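Side-chain contacts in A-type flavoprotein (Giardia intestinalis, PDB 2Q9U), which binds flavin mononucleotide and a mu-oxo-diiron centre, and probably acts as an electron-transferring oxidoreductase that scavenges oxygen: residues A[209-212]-A[213-217]; A[242-245]-A[246-250]. All blocks are in the same frame, centred on the assembly; numbering follows the deposited sequence.

Interaction 1 (A[209-212]-A[213-217]); sequences AQMR and KALEV
Met211 and Leu215 lie one helical turn apart and press their side chains together on the inner face of helix 208-219. The methionine leaves the backbone with CG anti to its own N (chi1 -180°), and its CB lies against helix 236-250. CG, the next atom, meets Leu215 CD1 at 3.7 Å, the closest approach between the two side chains. The chain then bends at chi2, so that SD comes alongside the branch point of the leucine, 3.8 Å from Leu215 CG. A second bend, at chi3, turns CE aside toward Tyr246, where the methyl finishes among aromatic carbons. A flexible thioether suits such a place because it can follow an irregular apolar surface at no polar cost. Leu215 answers with its CG also lodged 3.2 Å from Met211 O, the same carbonyl that accepts Leu215 N at 2.8 Å.

This is the i to i+4 pairing of an amphipathic helix, here within the metallo-beta-lactamase-like part of the flavodiiron protein. Lys213 N bonds to Ala209 O at 3.2 Å and Glu216 N to Arg212 O at 3.0 Å, continuing the ladder of main-chain bonds. Ala214, buried beside Val148 and Leu151, has just a methyl to place, which lets the helix lie close to that loop.

Longer, charged residues occupy the other faces. Arg212 bends at chi3 and lays one face of its guanidinium over Ala209 CA, 3.4 Å from the plane and offset toward the rim, with the group directed toward helix 236-250 at Ser250. The middle of the Lys213 chain is doubtful as modelled, but its ammonium group is hydrogen-bonded to Pro149 O.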
ATOM      1  N   ALA A 209      34.312   6.565   6.549  1.00 16.74           N
ATOM      2  CA  ALA A 209      35.708   6.332   6.935  1.00 16.76           C
ATOM      3  C   ALA A 209      36.169   4.982   6.366  1.00 16.65           C
ATOM      4  O   ALA A 209      37.273   4.860   5.800  1.00 16.99           O
ATOM      5  CB  ALA A 209      35.858   6.366   8.443  1.00 17.55           C
ATOM      6  N   GLN A 210      35.296   3.986   6.461  1.00 15.40           N
ATOM      7  CA  GLN A 210      35.596   2.653   5.944  1.00 15.57           C
ATOM      8  C   GLN A 210      35.696   2.685   4.417  1.00 15.05           C
ATOM      9  O   GLN A 210      36.544   2.017   3.843  1.00 14.44           O
ATOM     10  CB  GLN A 210      34.581   1.624   6.437  1.00 15.72           C
ATOM     11  CG  GLN A 210      34.639   1.346   7.974  1.00 16.63           C
ATOM     12  CD  GLN A 210      33.899   2.368   8.847  1.00 19.53           C
ATOM     13  OE1 GLN A 210      33.360   3.379   8.366  1.00 18.71           O
ATOM     14  NE2 GLN A 210      33.860   2.090  10.154  1.00 20.33           N
ATOM     15  N   MET A 211      34.875   3.508   3.764  1.00 15.02           N
ATOM     16  CA  MET A 211      34.998   3.712   2.310  1.00 15.29           C
ATOM     17  C   MET A 211      36.318   4.364   1.885  1.00 16.37           C
ATOM     18  O   MET A 211      36.895   3.976   0.850  1.00 15.11           O
ATOM     19  CB  MET A 211      33.800   4.490   1.743  1.00 15.22           C
ATOM     20  CG  MET A 211      33.879   4.725   0.209  1.00 14.90           C
ATOM     21  SD  MET A 211      33.814   3.178  -0.752  1.00 15.98           S
ATOM     22  CE  MET A 211      32.103   2.704  -0.437  1.00 14.25           C
ATOM     23  N   ARG A 212      36.790   5.330   2.684  1.00 16.46           N
ATOM     24  CA  ARG A 212      38.082   5.980   2.434  1.00 18.57           C
ATOM     25  C   ARG A 212      39.189   4.920   2.422  1.00 18.14           C
ATOM     26  O   ARG A 212      40.022   4.903   1.507  1.00 18.68           O
ATOM     27  CB  ARG A 212      38.371   7.072   3.476  1.00 17.93           C
ATOM     28  CG  ARG A 212      37.604   8.391   3.231  1.00 20.44           C
ATOM     29  CD  ARG A 212      38.206   9.573   4.025  1.00 20.30           C
ATOM     30  NE  ARG A 212      38.212   9.344   5.472  1.00 22.43           N
ATOM     31  CZ  ARG A 212      37.186   9.557   6.297  1.00 22.06           C
ATOM     32  NH1 ARG A 212      36.024  10.006   5.844  1.00 19.34           N
ATOM     33  NH2 ARG A 212      37.331   9.315   7.596  1.00 23.41           N
ATOM     34  N   LYS A 213      39.142   4.006   3.401  1.00 19.13           N
ATOM     35  CA  LYS A 213      40.135   2.915   3.542  1.00 20.01           C
ATOM     36  C   LYS A 213      40.094   1.997   2.331  1.00 19.88           C
ATOM     37  O   LYS A 213      41.127   1.622   1.767  1.00 19.67           O
ATOM     38  CB  LYS A 213      39.890   2.109   4.840  1.00 20.50           C
ATOM     39  CG  LYS A 213      39.533   0.572   4.712  1.00 23.59           C
ATOM     40  CD  LYS A 213      37.984   0.194   4.557  1.00 21.73           C
ATOM     41  CE  LYS A 213      37.549  -0.997   5.388  1.00 21.56           C
ATOM     42  NZ  LYS A 213      37.340  -0.824   6.927  1.00 16.51           N
ATOM     43  N   ALA A 214      38.876   1.648   1.928  1.00 19.33           N
ATOM     44  CA  ALA A 214      38.665   0.682   0.885  1.00 18.54           C
ATOM     45  C   ALA A 214      39.146   1.281  -0.428  1.00 18.58           C
ATOM     46  O   ALA A 214      39.833   0.611  -1.188  1.00 18.68           O
ATOM     47  CB  ALA A 214      37.171   0.292   0.813  1.00 18.23           C
ATOM     48  N   LEU A 215      38.813   2.552  -0.674  1.00 18.71           N
ATOM     49  CA  LEU A 215      39.239   3.226  -1.897  1.00 19.11           C
ATOM     50  C   LEU A 215      40.768   3.371  -1.972  1.00 20.22           C
ATOM     51  O   LEU A 215      41.362   3.203  -3.048  1.00 19.19           O
ATOM     52  CB  LEU A 215      38.536   4.576  -2.071  1.00 18.90           C
ATOM     53  CG  LEU A 215      37.011   4.497  -2.296  1.00 18.74           C
ATOM     54  CD1 LEU A 215      36.407   5.899  -2.297  1.00 18.48           C
ATOM     55  CD2 LEU A 215      36.678   3.735  -3.591  1.00 18.61           C
ATOM     56  N   GLU A 216      41.383   3.656  -0.829  1.00 21.17           N
ATOM     57  CA  GLU A 216      42.847   3.683  -0.706  1.00 23.77           C
ATOM     58  C   GLU A 216      43.447   2.346  -1.209  1.00 23.09           C
ATOM     59  O   GLU A 216      44.289   2.335  -2.110  1.00 23.64           O
ATOM     60  CB  GLU A 216      43.253   3.984   0.741  1.00 23.63           C
ATOM     61  CG  GLU A 216      44.691   4.486   0.945  1.00 27.10           C
ATOM     62  CD  GLU A 216      44.996   4.912   2.394  1.00 29.42           C
ATOM     63  OE1 GLU A 216      44.268   4.503   3.348  1.00 35.06           O
ATOM     64  OE2 GLU A 216      45.990   5.671   2.583  1.00 36.29           O
ATOM     65  N   VAL A 217      42.983   1.225  -0.665  1.00 22.51           N
ATOM     66  CA  VAL A 217      43.472  -0.089  -1.099  1.00 22.15           C
ATOM     67  C   VAL A 217      43.216  -0.330  -2.603  1.00 22.28           C
ATOM     68  O   VAL A 217      44.136  -0.746  -3.342  1.00 21.98           O
ATOM     69  CB  VAL A 217      42.899  -1.252  -0.239  1.00 22.12           C
ATOM     70  CG1 VAL A 217      43.444  -2.591  -0.716  1.00 22.07           C
ATOM     71  CG2 VAL A 217      43.259  -1.056   1.232  1.00 22.16           C
TER

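Interaction 2 (A[242-245]-A[246-250]); sequences AIAE and YDRWS
A salt bridge between Glu245 and Arg248, spaced i to i+3, runs along the last turns of helix 236-250, which packs against helices 189-204 and 208-219. Glu245 sets CG anti to its backbone N (chi1 180°) and then bends at chi2, which brings OE1 within 2.8 Å of Arg248 NH2. The oxygen lies at the guanidinium edge, close to its plane, yet the nitrogen meets OE1 on the anti side and 28° out of the carboxylate plane; the two flat groups are turned 65° apart. Arg248 bends at chi3, placing its guanidinium centre over Ala244 O, 3.6 Å from the plane, while that carbonyl accepts Arg248 N. A water bonded to Arg248 NE makes a weak bond to OE1, and Glu245 OE2 pairs with Tyr306 OH, so both carboxylate oxygens of this buried acid have partners.

Another water links Ala244 O to Asp247 OD2, while Asp247 OD1 forms a salt bridge with Lys251, just after the segment. Near the helix end, Ser250 turns its hydroxyl back to Asp247 O, with OG donating at 2.8 Å, a role suited to a short polar side chain.

Tyr246 and Trp249 supply broad apolar surfaces: both touch Thr200 of helix 189-204 and Met211 of helix 208-219, and Tyr246 OH bonds to Phe173 N beyond strand 166-170.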
ATOM      1  N   ALA A 242      31.194   6.001 -11.010  1.00 14.23           N
ATOM      2  CA  ALA A 242      30.825   5.315  -9.793  1.00 14.46           C
ATOM      3  C   ALA A 242      31.917   5.537  -8.729  1.00 14.07           C
ATOM      4  O   ALA A 242      31.621   5.886  -7.582  1.00 14.28           O
ATOM      5  CB  ALA A 242      30.646   3.849 -10.078  1.00 14.14           C
ATOM      6  N   ILE A 243      33.163   5.291  -9.123  1.00 14.23           N
ATOM      7  CA  ILE A 243      34.316   5.498  -8.247  1.00 14.72           C
ATOM      8  C   ILE A 243      34.375   6.945  -7.756  1.00 14.58           C
ATOM      9  O   ILE A 243      34.570   7.175  -6.549  1.00 14.12           O
ATOM     10  CB  ILE A 243      35.646   5.095  -8.933  1.00 14.20           C
ATOM     11  CG1 ILE A 243      35.688   3.575  -9.131  1.00 14.60           C
ATOM     12  CG2 ILE A 243      36.846   5.517  -8.066  1.00 14.23           C
ATOM     13  CD1 ILE A 243      36.758   3.095 -10.106  1.00 17.11           C
ATOM     14  N   ALA A 244      34.183   7.892  -8.680  1.00 14.43           N
ATOM     15  CA  ALA A 244      34.217   9.340  -8.336  1.00 14.93           C
ATOM     16  C   ALA A 244      33.159   9.741  -7.300  1.00 15.50           C
ATOM     17  O   ALA A 244      33.444  10.555  -6.412  1.00 15.54           O
ATOM     18  CB  ALA A 244      34.090  10.192  -9.563  1.00 15.01           C
ATOM     19  N   GLU A 245      31.953   9.173  -7.402  1.00 13.78           N
ATOM     20  CA  GLU A 245      30.896   9.444  -6.413  1.00 14.01           C
ATOM     21  C   GLU A 245      31.260   8.901  -5.023  1.00 13.69           C
ATOM     22  O   GLU A 245      31.118   9.607  -4.016  1.00 14.31           O
ATOM     23  CB  GLU A 245      29.553   8.866  -6.886  1.00 13.58           C
ATOM     24  CG  GLU A 245      28.362   9.097  -5.894  1.00 15.22           C
ATOM     25  CD  GLU A 245      27.973  10.564  -5.732  1.00 16.35           C
ATOM     26  OE1 GLU A 245      28.251  11.365  -6.648  1.00 18.14           O
ATOM     27  OE2 GLU A 245      27.376  10.916  -4.692  1.00 17.60           O
ATOM     28  N   TYR A 246      31.680   7.636  -4.947  1.00 13.43           N
ATOM     29  CA  TYR A 246      32.162   7.089  -3.675  1.00 14.31           C
ATOM     30  C   TYR A 246      33.305   7.930  -3.089  1.00 15.06           C
ATOM     31  O   TYR A 246      33.370   8.174  -1.871  1.00 16.33           O
ATOM     32  CB  TYR A 246      32.648   5.654  -3.859  1.00 13.63           C
ATOM     33  CG  TYR A 246      31.627   4.577  -3.682  1.00 14.23           C
ATOM     34  CD1 TYR A 246      30.358   4.831  -3.141  1.00 15.28           C
ATOM     35  CD2 TYR A 246      31.950   3.261  -4.021  1.00 15.88           C
ATOM     36  CE1 TYR A 246      29.428   3.802  -2.982  1.00 13.46           C
ATOM     37  CE2 TYR A 246      31.052   2.238  -3.856  1.00 15.35           C
ATOM     38  CZ  TYR A 246      29.792   2.504  -3.337  1.00 14.94           C
ATOM     39  OH  TYR A 246      28.938   1.445  -3.183  1.00 12.82           O
ATOM     40  N   ASP A 247      34.208   8.367  -3.955  1.00 15.64           N
ATOM     41  CA  ASP A 247      35.346   9.184  -3.495  1.00 16.69           C
ATOM     42  C   ASP A 247      34.895  10.519  -2.888  1.00 16.50           C
ATOM     43  O   ASP A 247      35.335  10.882  -1.792  1.00 17.85           O
ATOM     44  CB  ASP A 247      36.339   9.422  -4.629  1.00 16.24           C
ATOM     45  CG  ASP A 247      37.602  10.123  -4.140  1.00 20.95           C
ATOM     46  OD1 ASP A 247      38.261   9.557  -3.247  1.00 22.89           O
ATOM     47  OD2 ASP A 247      37.897  11.248  -4.616  1.00 23.31           O
ATOM     48  N   ARG A 248      34.029  11.241  -3.598  1.00 16.57           N
ATOM     49  CA  ARG A 248      33.485  12.489  -3.086  1.00 17.23           C
ATOM     50  C   ARG A 248      32.738  12.230  -1.792  1.00 16.93           C
ATOM     51  O   ARG A 248      32.995  12.886  -0.782  1.00 17.30           O
ATOM     52  CB  ARG A 248      32.577  13.184  -4.108  1.00 17.29           C
ATOM     53  CG  ARG A 248      33.329  13.917  -5.228  1.00 18.08           C
ATOM     54  CD  ARG A 248      32.354  14.700  -6.135  1.00 17.80           C
ATOM     55  NE  ARG A 248      31.279  13.834  -6.649  1.00 19.14           N
ATOM     56  CZ  ARG A 248      31.304  13.209  -7.824  1.00 16.87           C
ATOM     57  NH1 ARG A 248      32.355  13.341  -8.634  1.00 18.99           N
ATOM     58  NH2 ARG A 248      30.282  12.439  -8.193  1.00 18.00           N
ATOM     59  N   TRP A 249      31.839  11.246  -1.799  1.00 16.74           N
ATOM     60  CA  TRP A 249      31.062  10.957  -0.593  1.00 15.97           C
ATOM     61  C   TRP A 249      31.950  10.599   0.602  1.00 16.39           C
ATOM     62  O   TRP A 249      31.720  11.097   1.707  1.00 16.38           O
ATOM     63  CB  TRP A 249      30.001   9.859  -0.840  1.00 16.11           C
ATOM     64  CG  TRP A 249      29.480   9.317   0.458  1.00 13.83           C
ATOM     65  CD1 TRP A 249      28.706   9.984   1.376  1.00 13.64           C
ATOM     66  CD2 TRP A 249      29.744   8.023   1.006  1.00 13.79           C
ATOM     67  NE1 TRP A 249      28.461   9.171   2.460  1.00 14.70           N
ATOM     68  CE2 TRP A 249      29.091   7.962   2.267  1.00 13.88           C
ATOM     69  CE3 TRP A 249      30.483   6.901   0.562  1.00 13.27           C
ATOM     70  CZ2 TRP A 249      29.142   6.820   3.086  1.00 14.44           C
ATOM     71  CZ3 TRP A 249      30.539   5.754   1.389  1.00 14.34           C
ATOM     72  CH2 TRP A 249      29.870   5.728   2.641  1.00 14.24           C
ATOM     73  N   SER A 250      32.964   9.753   0.395  1.00 16.58           N
ATOM     74  CA  SER A 250      33.866   9.344   1.493  1.00 16.68           C
ATOM     75  C   SER A 250      34.582  10.563   2.109  1.00 17.94           C
ATOM     76  O   SER A 250      34.993  10.522   3.273  1.00 18.16           O
ATOM     77  CB  SER A 250      34.910   8.323   1.046  1.00 16.37           C
ATOM     78  OG  SER A 250      35.789   8.877   0.071  1.00 19.11           O
TER
HETATM   79  O   HOH W   1      35.885  12.278  -6.850  1.00 39.73           O
HETATM   80  O   HOH W   2      28.606  14.702  -6.060  1.00 24.90           O

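Overall arrangement
Interactions 1 and 2 each lie within a single helix, 208-219 and 236-250, whose packed sides meet; their centres are 10 Å apart. Both combine a buried face with a more accessible one. In interaction 1 the coupling along the helix is apolar and faces inward, while Arg212 and Lys213 find carbonyl partners outside the two segments. Interaction 2 has no exposed residue among those that touch, and its coupling is ionic, supported by water. The two join where Met211 CB packs 3.5 Å from Trp249 CZ3 and Leu215 CD1 lies 3.7 Å from Asp247 CA. Beside this packing, Arg212 NH1 probably donates to Ser250 O at 2.8 Å, tying the helices by a polar link.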